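Local atomic coordinates of methylornithine synthase PylB (Methanosarcina barkeri, PDB entry 3T7V), a protein that catalyses the radical-based isomerisation of L-lysine to (3R)-3-methyl-D-ornithine in pyrrolysine biosynthesis, using a [4Fe-4S] cluster and S-adenosylmethionine. Residues G107-D112 and K337-A342; V59-F64 and S326-L331; L273-L278 and A294-S299; K101-A106 and I300-S305. All coordinates share one frame; numbering follows the deposited sequence.

In the fold
From the N terminus, strand 58-68 comes first: its part 59-64 packs on helix 324-334 in interaction 2, closing a loop of more than 260 residues. Residues 101-106, where helix 93-103 gives way to a turn, meet the loop 300-305 in interaction 4, which lies wholly within that span. Segment 107-112 follows directly and reaches residues 337-342 near the C terminus, so interaction 1 crosses both interaction 2 and interaction 4. Interaction 3, the short beta-alpha-beta unit of 273-278 and 294-299, lies within all three loops. Strands 110-115, 58-68, 296-300 and 275-277 stand side by side in this order, and interactions 1, 2 and 3 each include residues that touch the bound 5-amino-D-isoleucine.

Interaction 1: residues G107-D112 and K337-A342; sequences GFHMVD and KPARQA. With MD0 (5-amino-D-isoleucine), chain D.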
loop_
_atom_site.group_PDB
_atom_site.type_symbol
_atom_site.label_atom_id
_atom_site.label_comp_id
_atom_site.label_asym_id
_atom_site.label_seq_id
_atom_site.Cartn_x
_atom_site.Cartn_y
_atom_site.Cartn_z
ATOM N N GLY A 107 3.789 -14.614 12.405
ATOM C CA GLY A 107 3.144 -13.509 13.094
ATOM C C GLY A 107 2.497 -12.538 12.148
ATOM O O GLY A 107 1.970 -11.470 12.594
ATOM N N PHE A 108 2.490 -12.839 10.824
ATOM C CA PHE A 108 1.767 -11.949 9.889
ATOM C C PHE A 108 0.233 -12.067 9.984
ATOM O O PHE A 108 -0.339 -13.108 10.266
ATOM C CB PHE A 108 2.153 -12.271 8.421
ATOM C CG PHE A 108 3.584 -11.948 8.132
ATOM C CD1 PHE A 108 3.936 -10.605 7.945
ATOM C CD2 PHE A 108 4.552 -12.978 8.009
ATOM C CE1 PHE A 108 5.233 -10.261 7.620
ATOM C CE2 PHE A 108 5.873 -12.632 7.715
ATOM C CZ PHE A 108 6.204 -11.282 7.511
ATOM N N HIS A 109 -0.420 -10.912 9.801
ATOM C CA HIS A 109 -1.886 -10.866 9.684
ATOM C C HIS A 109 -2.415 -11.069 8.296
ATOM O O HIS A 109 -3.550 -11.529 8.135
ATOM C CB HIS A 109 -2.446 -9.510 10.207
ATOM C CG HIS A 109 -2.073 -9.255 11.621
ATOM N ND1 HIS A 109 -0.949 -8.551 11.946
ATOM C CD2 HIS A 109 -2.650 -9.657 12.800
ATOM C CE1 HIS A 109 -0.801 -8.546 13.283
ATOM N NE2 HIS A 109 -1.847 -9.215 13.809
ATOM N N MET A 110 -1.569 -10.854 7.280
ATOM C CA MET A 110 -2.017 -10.904 5.901
ATOM C C MET A 110 -0.770 -11.070 5.062
ATOM O O MET A 110 0.362 -10.693 5.502
ATOM C CB MET A 110 -2.737 -9.599 5.544
ATOM C CG MET A 110 -3.309 -9.642 4.063
ATOM S SD MET A 110 -4.685 -8.480 3.825
ATOM C CE MET A 110 -3.822 -6.970 4.156
ATOM N N VAL A 111 -0.921 -11.640 3.864
ATOM C CA VAL A 111 0.163 -11.666 2.849
ATOM C C VAL A 111 -0.339 -10.979 1.595
ATOM O O VAL A 111 -1.501 -11.187 1.221
ATOM C CB VAL A 111 0.618 -13.102 2.564
ATOM C CG1 VAL A 111 1.217 -13.738 3.774
ATOM C CG2 VAL A 111 -0.491 -13.978 2.010
ATOM N N ASP A 112 0.501 -10.132 1.018
ATOM C CA ASP A 112 0.188 -9.432 -0.277
ATOM C C ASP A 112 0.873 -10.052 -1.462
ATOM O O ASP A 112 2.131 -10.017 -1.486
ATOM C CB ASP A 112 0.514 -7.942 -0.107
ATOM C CG ASP A 112 0.308 -7.111 -1.322
ATOM O OD1 ASP A 112 -0.193 -7.577 -2.386
ATOM O OD2 ASP A 112 0.639 -5.873 -1.250
ATOM N N LYS A 337 2.520 -2.976 19.781
ATOM C CA LYS A 337 2.459 -4.481 19.794
ATOM C C LYS A 337 1.677 -5.001 18.597
ATOM O O LYS A 337 0.708 -4.376 18.199
ATOM C CB LYS A 337 1.783 -4.952 21.123
ATOM C CG LYS A 337 1.630 -6.435 21.398
ATOM C CD LYS A 337 0.942 -6.657 22.760
ATOM C CE LYS A 337 0.655 -8.156 23.049
ATOM N NZ LYS A 337 1.829 -9.026 22.740
ATOM N N PRO A 338 2.048 -6.155 18.056
ATOM C CA PRO A 338 1.146 -6.693 17.064
ATOM C C PRO A 338 -0.240 -6.941 17.578
ATOM O O PRO A 338 -0.415 -7.410 18.723
ATOM C CB PRO A 338 1.850 -7.969 16.579
ATOM C CG PRO A 338 3.277 -7.789 16.928
ATOM C CD PRO A 338 3.255 -6.977 18.226
ATOM N N ALA A 339 -1.241 -6.659 16.707
ATOM C CA ALA A 339 -2.642 -6.923 16.999
ATOM C C ALA A 339 -2.992 -8.426 17.062
ATOM O O ALA A 339 -2.286 -9.304 16.511
ATOM C CB ALA A 339 -3.520 -6.245 15.941
ATOM N N ARG A 340 -4.172 -8.712 17.655
ATOM C CA ARG A 340 -4.707 -10.079 17.606
ATOM C C ARG A 340 -5.269 -10.328 16.187
ATOM O O ARG A 340 -5.776 -9.395 15.535
ATOM C CB ARG A 340 -5.891 -10.218 18.533
ATOM C CG ARG A 340 -5.500 -10.280 20.023
ATOM C CD ARG A 340 -6.727 -10.749 20.786
ATOM N NE ARG A 340 -6.437 -10.673 22.217
ATOM C CZ ARG A 340 -7.249 -11.159 23.129
ATOM N NH1 ARG A 340 -8.367 -11.787 22.735
ATOM N NH2 ARG A 340 -6.908 -11.031 24.412
ATOM N N GLN A 341 -5.191 -11.573 15.755
ATOM C CA GLN A 341 -5.745 -11.933 14.458
ATOM C C GLN A 341 -7.224 -11.657 14.360
ATOM O O GLN A 341 -7.677 -11.221 13.306
ATOM C CB GLN A 341 -5.458 -13.409 14.187
ATOM C CG GLN A 341 -5.744 -13.711 12.647
ATOM C CD GLN A 341 -4.765 -13.012 11.630
ATOM O OE1 GLN A 341 -3.650 -12.653 12.021
ATOM N NE2 GLN A 341 -5.156 -12.825 10.335
ATOM N N ALA A 342 -8.000 -11.855 15.436
ATOM C CA ALA A 342 -9.423 -11.667 15.331
ATOM C C ALA A 342 -9.769 -10.207 15.063
ATOM O O ALA A 342 -10.819 -9.897 14.412
ATOM C CB ALA A 342 -10.118 -12.123 16.624
HETATM C C MD0 D . 4.203 -1.907 -0.125
HETATM N N MD0 D . 6.044 -2.684 -1.504
HETATM O O MD0 D . 3.273 -2.238 0.639
HETATM C CA MD0 D . 4.624 -2.847 -1.208
HETATM C CB MD0 D . 3.778 -2.609 -2.495
HETATM C CD MD0 D . 1.461 -3.292 -3.420
HETATM N NE MD0 D . 0.115 -3.677 -3.014
HETATM C CG MD0 D . 2.302 -2.993 -2.182
HETATM C CG2 MD0 D . 3.836 -1.156 -3.034
HETATM O OXT MD0 D . 4.803 -0.830 -0.032
#
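A pair of side-chain-to-backbone hydrogen bonds, between His109 and residues Ala339 and Gln341, where the chain passes from strand 337-338 into helix 341-345, fastens the C-terminal region to the loop that leads into strand 110-115. The imidazole NE2 of His109 donates to Ala339 O at 2.7 Å. The bond is nearly straight, 169° at the hydrogen; the oxygen lies in the plane of the ring, while NE2 stands well above the plane of the carbonyl. In return the carboxamide of Gln341 gives NE2 to His109 O at 3.0 Å, and here the donor sits in the carbonyl plane on a lone pair; the same NE2 also bonds Glu345 OE2. The Gln341 chain leaves with CG anti to the backbone N (chi1 -167°) and bends at chi2, and its end comes round to His109. The two side chains slide past each other in opposite directions, ring and amide planes 15° apart, with OE1 of Gln341 at 3.3 Å from CD2 of His109. Pro338 CB adds a looser touch at the ring edge, 4.3 Å from CE1 of His109. Farther along the strand, Asp112 OD2 accepts a hydrogen bond from NE of the bound 5-amino-D-isoleucine at 2.9 Å. Strand 58-68 lies beside both segments: Leu61 N donates to His109 ND1, the Phe60 ring meets His109 edge-to-face, and strand 143-146 flanks Val111 and Asp112.

Interaction 2: residues V59-F64 and S326-L331; sequences VFLNCF and SVVRRL. With MD0 (5-amino-D-isoleucine), chain D.
Leu61 and Val59 of the strand meet Val327, Val328 and Leu331 of the helix in the apolar layer between the sheet and an outer helix of the TIM-barrel-type radical SAM fold. Strand 59-64 and helix 326-331 run nearly antiparallel, at 163°, with their axes 11.0 Å apart. With CG beside the backbone N and anti to the carbonyl carbon (chi1 -56°), Leu61 divides its two methyls between neighbouring helix residues. CD2 lies 3.9 Å from Val327 CG1, the two side chains passing in opposite directions; CD1 lies 4.0 Å from Val328 CG2, where they cross at about a right angle. One helical turn on, Leu331 places CD2 at 4.2 Å from CG2 of Val59 and CD1 near CD2 of Leu61. No hydrogen bond joins the segments. Phe64, farther along the strand, serves the substrate pocket instead: CA of the bound 5-amino-D-isoleucine sits 3.6 Å above the plane of its ring, offset toward the rim, and Phe64 CE1 comes to 3.5 Å from the ligand CB. Helix 278-291 lies beside the helix, with Leu290 touching Leu331. Strand residues that face alternately a helix layer and the ligand-bearing interior are typical of an alpha/beta barrel.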
loop_
_atom_site.group_PDB
_atom_site.type_symbol
_atom_site.label_atom_id
_atom_site.label_comp_id
_atom_site.label_asym_id
_atom_site.label_seq_id
_atom_site.Cartn_x
_atom_site.Cartn_y
_atom_site.Cartn_z
ATOM N N VAL A 59 -0.757 -3.017 16.141
ATOM C CA VAL A 59 -0.408 -2.754 14.757
ATOM C C VAL A 59 -0.590 -4.063 13.987
ATOM O O VAL A 59 -0.308 -5.167 14.479
ATOM C CB VAL A 59 1.125 -2.328 14.722
ATOM C CG1 VAL A 59 1.602 -2.185 13.265
ATOM C CG2 VAL A 59 1.335 -1.048 15.505
ATOM N N PHE A 60 -1.015 -3.943 12.724
ATOM C CA PHE A 60 -1.161 -5.096 11.832
ATOM C C PHE A 60 0.106 -5.230 10.981
ATOM O O PHE A 60 0.817 -4.227 10.771
ATOM C CB PHE A 60 -2.408 -4.916 10.935
ATOM C CG PHE A 60 -3.687 -4.786 11.698
ATOM C CD1 PHE A 60 -4.108 -5.831 12.491
ATOM C CD2 PHE A 60 -4.427 -3.621 11.634
ATOM C CE1 PHE A 60 -5.306 -5.692 13.252
ATOM C CE2 PHE A 60 -5.664 -3.504 12.316
ATOM C CZ PHE A 60 -6.051 -4.550 13.115
ATOM N N LEU A 61 0.404 -6.436 10.521
ATOM C CA LEU A 61 1.671 -6.765 9.819
ATOM C C LEU A 61 1.356 -7.498 8.512
ATOM O O LEU A 61 0.677 -8.536 8.521
ATOM C CB LEU A 61 2.560 -7.640 10.672
ATOM C CG LEU A 61 2.881 -7.074 12.032
ATOM C CD1 LEU A 61 3.569 -8.131 12.926
ATOM C CD2 LEU A 61 3.752 -5.830 11.886
ATOM N N ASN A 62 1.823 -6.968 7.369
ATOM C CA ASN A 62 1.493 -7.552 6.024
ATOM C C ASN A 62 2.794 -7.930 5.354
ATOM O O ASN A 62 3.717 -7.071 5.189
ATOM C CB ASN A 62 0.800 -6.434 5.212
ATOM C CG ASN A 62 0.113 -6.919 3.934
ATOM O OD1 ASN A 62 -0.085 -8.082 3.709
ATOM N ND2 ASN A 62 -0.351 -5.930 3.141
ATOM N N CYS A 63 2.901 -9.203 5.005
ATOM C CA CYS A 63 4.098 -9.639 4.224
ATOM C C CYS A 63 3.921 -9.339 2.760
ATOM O O CYS A 63 2.831 -9.388 2.251
ATOM C CB CYS A 63 4.204 -11.107 4.399
ATOM S SG CYS A 63 5.682 -11.848 3.695
ATOM N N PHE A 64 4.970 -8.976 2.083
ATOM C CA PHE A 64 4.890 -8.636 0.664
ATOM C C PHE A 64 5.626 -9.684 -0.143
ATOM O O PHE A 64 6.856 -9.879 0.018
ATOM C CB PHE A 64 5.602 -7.275 0.504
ATOM C CG PHE A 64 5.572 -6.780 -0.930
ATOM C CD1 PHE A 64 4.335 -6.536 -1.529
ATOM C CD2 PHE A 64 6.731 -6.579 -1.670
ATOM C CE1 PHE A 64 4.234 -6.100 -2.853
ATOM C CE2 PHE A 64 6.642 -6.134 -3.013
ATOM C CZ PHE A 64 5.405 -5.913 -3.579
ATOM N N SER A 326 12.618 -7.862 12.967
ATOM C CA SER A 326 13.181 -6.506 13.184
ATOM C C SER A 326 12.062 -5.506 13.329
ATOM O O SER A 326 12.179 -4.553 14.093
ATOM C CB SER A 326 14.105 -6.034 12.081
ATOM O OG SER A 326 15.074 -6.977 11.871
ATOM N N VAL A 327 11.007 -5.657 12.519
ATOM C CA VAL A 327 9.830 -4.810 12.698
ATOM C C VAL A 327 9.227 -4.913 14.101
ATOM O O VAL A 327 8.986 -3.868 14.736
ATOM C CB VAL A 327 8.727 -5.149 11.656
ATOM C CG1 VAL A 327 7.372 -4.459 11.970
ATOM C CG2 VAL A 327 9.147 -4.719 10.245
ATOM N N VAL A 328 9.042 -6.137 14.617
ATOM C CA VAL A 328 8.383 -6.285 15.910
ATOM C C VAL A 328 9.289 -5.729 17.015
ATOM O O VAL A 328 8.780 -5.141 17.981
ATOM C CB VAL A 328 7.983 -7.753 16.128
ATOM C CG1 VAL A 328 7.516 -7.950 17.584
ATOM C CG2 VAL A 328 6.865 -8.172 15.178
ATOM N N ARG A 329 10.594 -5.933 16.880
ATOM C CA ARG A 329 11.579 -5.369 17.872
ATOM C C ARG A 329 11.403 -3.863 17.913
ATOM O O ARG A 329 11.398 -3.269 19.004
ATOM C CB ARG A 329 13.010 -5.718 17.439
ATOM C CG ARG A 329 14.112 -5.016 18.247
ATOM C CD ARG A 329 15.535 -5.486 17.889
ATOM N NE ARG A 329 16.542 -4.711 18.630
ATOM C CZ ARG A 329 17.870 -4.841 18.509
ATOM N NH1 ARG A 329 18.676 -4.082 19.250
ATOM N NH2 ARG A 329 18.397 -5.718 17.651
ATOM N N ARG A 330 11.329 -3.217 16.718
ATOM C CA ARG A 330 11.228 -1.767 16.712
ATOM C C ARG A 330 9.842 -1.339 17.281
ATOM O O ARG A 330 9.766 -0.321 17.983
ATOM C CB ARG A 330 11.467 -1.191 15.297
ATOM C CG ARG A 330 11.486 0.329 15.242
ATOM C CD ARG A 330 12.731 0.930 15.916
ATOM N NE ARG A 330 13.898 0.340 15.265
ATOM C CZ ARG A 330 14.608 0.929 14.293
ATOM N NH1 ARG A 330 14.264 2.135 13.846
ATOM N NH2 ARG A 330 15.654 0.303 13.753
ATOM N N LEU A 331 8.766 -2.055 16.957
ATOM C CA LEU A 331 7.440 -1.677 17.553
ATOM C C LEU A 331 7.548 -1.722 19.095
ATOM O O LEU A 331 6.950 -0.862 19.760
ATOM C CB LEU A 331 6.365 -2.697 17.160
ATOM C CG LEU A 331 6.145 -2.654 15.637
ATOM C CD1 LEU A 331 5.099 -3.725 15.366
ATOM C CD2 LEU A 331 5.556 -1.322 15.208
HETATM C C MD0 D . 4.203 -1.907 -0.125
HETATM N N MD0 D . 6.044 -2.684 -1.504
HETATM O O MD0 D . 3.273 -2.238 0.639
HETATM C CA MD0 D . 4.624 -2.847 -1.208
HETATM C CB MD0 D . 3.778 -2.609 -2.495
HETATM C CD MD0 D . 1.461 -3.292 -3.420
HETATM N NE MD0 D . 0.115 -3.677 -3.014
HETATM C CG MD0 D . 2.302 -2.993 -2.182
HETATM C CG2 MD0 D . 3.836 -1.156 -3.034
HETATM O OXT MD0 D . 4.803 -0.830 -0.032
#

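Interaction 3: residues L273-L278 and A294-S299; sequences LIPASL and ANIVTS. With MD0 (5-amino-D-isoleucine), chain D.
Three hydroxyls from adjoining strands of a beta-alpha-beta unit hold the amino-acid end of 5-amino-D-isoleucine: Ser277 OG donates to OXT at 2.6 Å, Thr298 OG1 donates to O at 2.8 Å, and Ser299 OG accepts from the ligand N at 2.8 Å. Each carboxylate oxygen is gripped by a different strand. Ser277 OG, anti to its backbone N (chi1 175°), also accepts from Asp279 N as N-cap of helix 278-291, a second bond that would help fix the hydroxyl's direction. Parallel pairing with strand 296-300 sets Ser277 beside Thr298: Ala276 N donates to Ile296 O at 2.6 Å, Thr298 N to Ala276 O, and Leu278 N to Thr298 O. Before the strands, Asn295 grips Ile274 twice, OD1 receiving Ile274 N at 2.9 Å and its backbone N donating to Ile274 O. On the ligand-facing side Pro275 CB rests on Thr298 CG2; on the side of Ala276 and Val297, Ala276 CB faces Ala294 CB at 3.8 Å, and the Leu278 side chain crosses that of Val297 obliquely, CD2 to CG1. Arg235 touches Pro275 and Thr298 and hydrogen-bonds the same ligand. Leu273 CD2 lies 3.9 Å from Asn295 ND2, the side chains crossing at about a right angle.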
loop_
_atom_site.group_PDB
_atom_site.type_symbol
_atom_site.label_atom_id
_atom_site.label_comp_id
_atom_site.label_asym_id
_atom_site.label_seq_id
_atom_site.Cartn_x
_atom_site.Cartn_y
_atom_site.Cartn_z
ATOM N N LEU A 273 -7.643 1.142 7.693
ATOM C CA LEU A 273 -6.266 0.751 7.674
ATOM C C LEU A 273 -5.461 1.742 6.866
ATOM O O LEU A 273 -5.920 2.152 5.771
ATOM C CB LEU A 273 -6.141 -0.636 7.010
ATOM C CG LEU A 273 -6.819 -1.757 7.825
ATOM C CD1 LEU A 273 -6.804 -3.028 6.977
ATOM C CD2 LEU A 273 -6.098 -1.956 9.102
ATOM N N ILE A 274 -4.290 2.149 7.359
ATOM C CA ILE A 274 -3.391 3.064 6.638
ATOM C C ILE A 274 -2.007 2.537 6.838
ATOM O O ILE A 274 -1.559 2.397 8.007
ATOM C CB ILE A 274 -3.444 4.508 7.193
ATOM C CG1 ILE A 274 -4.890 4.987 7.152
ATOM C CG2 ILE A 274 -2.458 5.422 6.441
ATOM C CD1 ILE A 274 -5.137 6.416 7.753
ATOM N N PRO A 275 -1.278 2.194 5.760
ATOM C CA PRO A 275 0.023 1.528 5.870
ATOM C C PRO A 275 1.166 2.389 6.182
ATOM O O PRO A 275 1.240 3.589 5.711
ATOM C CB PRO A 275 0.188 0.844 4.521
ATOM C CG PRO A 275 -0.595 1.597 3.570
ATOM C CD PRO A 275 -1.754 2.213 4.367
ATOM N N ALA A 276 2.115 1.833 6.935
ATOM C CA ALA A 276 3.451 2.363 7.056
ATOM C C ALA A 276 4.318 1.374 6.215
ATOM O O ALA A 276 4.626 0.252 6.679
ATOM C CB ALA A 276 3.854 2.351 8.528
ATOM N N SER A 277 4.690 1.763 5.002
ATOM C CA SER A 277 5.482 0.913 4.099
ATOM C C SER A 277 6.977 0.979 4.365
ATOM O O SER A 277 7.548 2.072 4.440
ATOM C CB SER A 277 5.240 1.331 2.629
ATOM O OG SER A 277 6.101 0.565 1.763
ATOM N N LEU A 278 7.619 -0.181 4.470
ATOM C CA LEU A 278 9.096 -0.227 4.631
ATOM C C LEU A 278 9.798 0.091 3.282
ATOM O O LEU A 278 10.997 0.305 3.241
ATOM C CB LEU A 278 9.504 -1.629 5.012
ATOM C CG LEU A 278 9.008 -2.205 6.345
ATOM C CD1 LEU A 278 9.770 -3.476 6.731
ATOM C CD2 LEU A 278 9.056 -1.224 7.477
ATOM N N ALA A 294 -0.326 5.879 10.930
ATOM C CA ALA A 294 -0.517 4.576 10.268
ATOM C C ALA A 294 -0.767 3.471 11.315
ATOM O O ALA A 294 -0.414 3.591 12.483
ATOM C CB ALA A 294 0.718 4.213 9.440
ATOM N N ASN A 295 -1.365 2.367 10.856
ATOM C CA ASN A 295 -1.680 1.234 11.790
ATOM C C ASN A 295 -1.335 -0.164 11.255
ATOM O O ASN A 295 -1.673 -1.128 11.867
ATOM C CB ASN A 295 -3.126 1.342 12.326
ATOM C CG ASN A 295 -4.179 1.128 11.230
ATOM O OD1 ASN A 295 -3.911 1.196 10.091
ATOM N ND2 ASN A 295 -5.386 0.946 11.608
ATOM N N ILE A 296 -0.791 -0.235 10.045
ATOM C CA ILE A 296 -0.379 -1.523 9.462
ATOM C C ILE A 296 0.974 -1.341 8.813
ATOM O O ILE A 296 1.202 -0.365 8.080
ATOM C CB ILE A 296 -1.478 -2.105 8.493
ATOM C CG1 ILE A 296 -0.994 -3.402 7.818
ATOM C CG2 ILE A 296 -1.907 -1.087 7.408
ATOM C CD1 ILE A 296 -2.213 -4.134 7.199
ATOM N N VAL A 297 1.862 -2.268 9.004
ATOM C CA VAL A 297 3.225 -2.170 8.461
ATOM C C VAL A 297 3.250 -3.131 7.231
ATOM O O VAL A 297 2.756 -4.255 7.322
ATOM C CB VAL A 297 4.304 -2.592 9.441
ATOM C CG1 VAL A 297 5.705 -2.471 8.841
ATOM C CG2 VAL A 297 4.257 -1.733 10.714
ATOM N N THR A 298 3.691 -2.564 6.085
ATOM C CA THR A 298 3.683 -3.323 4.846
ATOM C C THR A 298 5.079 -3.308 4.232
ATOM O O THR A 298 5.989 -2.617 4.693
ATOM C CB THR A 298 2.675 -2.729 3.834
ATOM O OG1 THR A 298 3.156 -1.458 3.337
ATOM C CG2 THR A 298 1.253 -2.577 4.449
ATOM N N SER A 299 5.213 -4.139 3.204
ATOM C CA SER A 299 6.506 -4.284 2.506
ATOM C C SER A 299 7.532 -4.985 3.405
ATOM O O SER A 299 8.750 -4.805 3.286
ATOM C CB SER A 299 7.080 -2.990 1.926
ATOM O OG SER A 299 7.712 -3.307 0.621
HETATM C C MD0 D . 4.203 -1.907 -0.125
HETATM N N MD0 D . 6.044 -2.684 -1.504
HETATM O O MD0 D . 3.273 -2.238 0.639
HETATM C CA MD0 D . 4.624 -2.847 -1.208
HETATM C CB MD0 D . 3.778 -2.609 -2.495
HETATM C CD MD0 D . 1.461 -3.292 -3.420
HETATM N NE MD0 D . 0.115 -3.677 -3.014
HETATM C CG MD0 D . 2.302 -2.993 -2.182
HETATM C CG2 MD0 D . 3.836 -1.156 -3.034
HETATM O OXT MD0 D . 4.803 -0.830 -0.032
#

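Interaction 4: residues K101-A106 and I300-S305; sequences KTLKGA and ILPPDS
Thr102 and Leu103, where helix 93-103 gives way to a turn, meet the Pro302-Pro303 pair with CA atoms 6.4 Å apart for Thr102 and Pro303, and the chain then leaves through a type II beta turn from Leu103 to Ala106. In this TIM-barrel-type fold the contact joins the last part of helix 93-103 and the turn after it to the irregular loop that follows strand 296-300. The turn is closed by the bond from Ala106 N to Leu103 O, and Gly105 supplies the positive phi of the turn's third position. Leu103 makes the apolar part of the contact through one methyl: CD2 comes to 3.8 Å from Pro302 CA and equally close to Pro303 CD, so it sits against both prolines where they join. That branch also approaches Pro302 CB at 3.9 Å. Leu103 also packs on Phe108, Cys63 and Ile65, which ties this part of the chain to the sheet. The carbonyl oxygen of Thr102 lies 3.6 Å from Pro303 CG, and the Thr102 side chain runs past that ring in the opposite direction. OG1, placed between the backbone N and the carbonyl carbon (chi1 66°), hydrogen-bonds Thr99 O within the helix. No direct hydrogen bond crosses the segments, but one water donates to both, reaching Thr102 OG1 at 2.8 Å and Pro303 O at 2.7 Å.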
loop_
_atom_site.group_PDB
_atom_site.type_symbol
_atom_site.label_atom_id
_atom_site.label_comp_id
_atom_site.label_asym_id
_atom_site.label_seq_id
_atom_site.Cartn_x
_atom_site.Cartn_y
_atom_site.Cartn_z
ATOM N N LYS A 101 6.574 -21.623 3.396
ATOM C CA LYS A 101 6.998 -22.384 4.599
ATOM C C LYS A 101 7.664 -21.412 5.579
ATOM O O LYS A 101 7.526 -21.583 6.809
ATOM C CB LYS A 101 7.937 -23.498 4.226
ATOM C CG LYS A 101 7.128 -24.622 3.594
ATOM C CD LYS A 101 7.989 -25.869 3.318
ATOM C CE LYS A 101 7.378 -26.810 2.283
ATOM N NZ LYS A 101 8.339 -27.975 2.111
ATOM N N THR A 102 8.358 -20.382 5.074
ATOM C CA THR A 102 9.088 -19.522 5.955
ATOM C C THR A 102 8.161 -18.525 6.649
ATOM O O THR A 102 8.576 -17.862 7.580
ATOM C CB THR A 102 10.237 -18.722 5.223
ATOM O OG1 THR A 102 9.699 -17.787 4.282
ATOM C CG2 THR A 102 11.129 -19.628 4.459
ATOM N N LEU A 103 6.897 -18.413 6.178
ATOM C CA LEU A 103 5.949 -17.427 6.688
ATOM C C LEU A 103 5.051 -18.034 7.767
ATOM O O LEU A 103 4.434 -17.300 8.598
ATOM C CB LEU A 103 5.036 -16.911 5.540
ATOM C CG LEU A 103 5.882 -16.165 4.527
ATOM C CD1 LEU A 103 4.969 -15.680 3.458
ATOM C CD2 LEU A 103 6.697 -15.044 5.143
ATOM N N LYS A 104 4.947 -19.380 7.758
ATOM C CA LYS A 104 3.939 -20.035 8.649
ATOM C C LYS A 104 4.340 -19.798 10.089
ATOM O O LYS A 104 5.450 -20.142 10.498
ATOM C CB LYS A 104 3.930 -21.537 8.343
ATOM C CG LYS A 104 3.327 -21.792 6.968
ATOM C CD LYS A 104 3.382 -23.314 6.659
ATOM C CE LYS A 104 3.056 -23.506 5.189
ATOM N NZ LYS A 104 2.989 -24.944 4.866
ATOM N N GLY A 105 3.354 -19.278 10.823
ATOM C CA GLY A 105 3.560 -18.975 12.254
ATOM C C GLY A 105 4.526 -17.846 12.561
ATOM O O GLY A 105 4.907 -17.692 13.702
ATOM N N ALA A 106 4.847 -16.998 11.577
ATOM C CA ALA A 106 5.767 -15.915 11.791
ATOM C C ALA A 106 5.115 -14.733 12.446
ATOM O O ALA A 106 5.848 -13.915 13.018
ATOM C CB ALA A 106 6.462 -15.470 10.482
ATOM N N ILE A 300 7.008 -5.816 4.323
ATOM C CA ILE A 300 7.849 -6.699 5.141
ATOM C C ILE A 300 8.142 -7.896 4.243
ATOM O O ILE A 300 7.247 -8.483 3.664
ATOM C CB ILE A 300 7.090 -7.157 6.400
ATOM C CG1 ILE A 300 6.569 -5.922 7.174
ATOM C CG2 ILE A 300 8.039 -8.030 7.216
ATOM C CD1 ILE A 300 5.747 -6.342 8.397
ATOM N N LEU A 301 9.393 -8.294 4.131
ATOM C CA LEU A 301 9.695 -9.440 3.282
ATOM C C LEU A 301 9.786 -10.717 4.066
ATOM O O LEU A 301 10.096 -10.707 5.277
ATOM C CB LEU A 301 11.038 -9.215 2.590
ATOM C CG LEU A 301 11.016 -8.003 1.630
ATOM C CD1 LEU A 301 12.376 -7.741 0.973
ATOM C CD2 LEU A 301 10.011 -8.126 0.488
ATOM N N PRO A 302 9.514 -11.857 3.380
ATOM C CA PRO A 302 9.725 -13.165 3.965
ATOM C C PRO A 302 11.186 -13.252 4.505
ATOM O O PRO A 302 12.104 -12.573 3.959
ATOM C CB PRO A 302 9.550 -14.079 2.730
ATOM C CG PRO A 302 8.560 -13.391 1.858
ATOM C CD PRO A 302 9.103 -11.954 1.976
ATOM N N PRO A 303 11.389 -14.055 5.585
ATOM C CA PRO A 303 12.705 -14.277 6.214
ATOM C C PRO A 303 13.736 -14.752 5.164
ATOM O O PRO A 303 13.459 -15.714 4.443
ATOM C CB PRO A 303 12.423 -15.375 7.248
ATOM C CG PRO A 303 11.003 -15.211 7.650
ATOM C CD PRO A 303 10.290 -14.626 6.406
ATOM N N ASP A 304 14.913 -14.114 5.137
ATOM C CA ASP A 304 15.880 -14.174 4.029
ATOM C C ASP A 304 15.286 -13.345 2.935
ATOM O O ASP A 304 15.235 -12.124 3.014
ATOM C CB ASP A 304 16.132 -15.607 3.525
ATOM C CG ASP A 304 16.089 -15.708 1.986
ATOM O OD1 ASP A 304 16.964 -15.087 1.335
ATOM O OD2 ASP A 304 15.235 -16.457 1.452
ATOM N N SER A 305 14.812 -14.051 1.933
ATOM C CA SER A 305 14.276 -13.519 0.763
ATOM C C SER A 305 15.237 -12.654 -0.070
ATOM O O SER A 305 15.836 -11.688 0.401
ATOM C CB SER A 305 12.975 -12.791 1.100
ATOM O OG SER A 305 12.199 -12.841 -0.015
HETATM O O HOH W 1 11.716 -16.791 2.634
#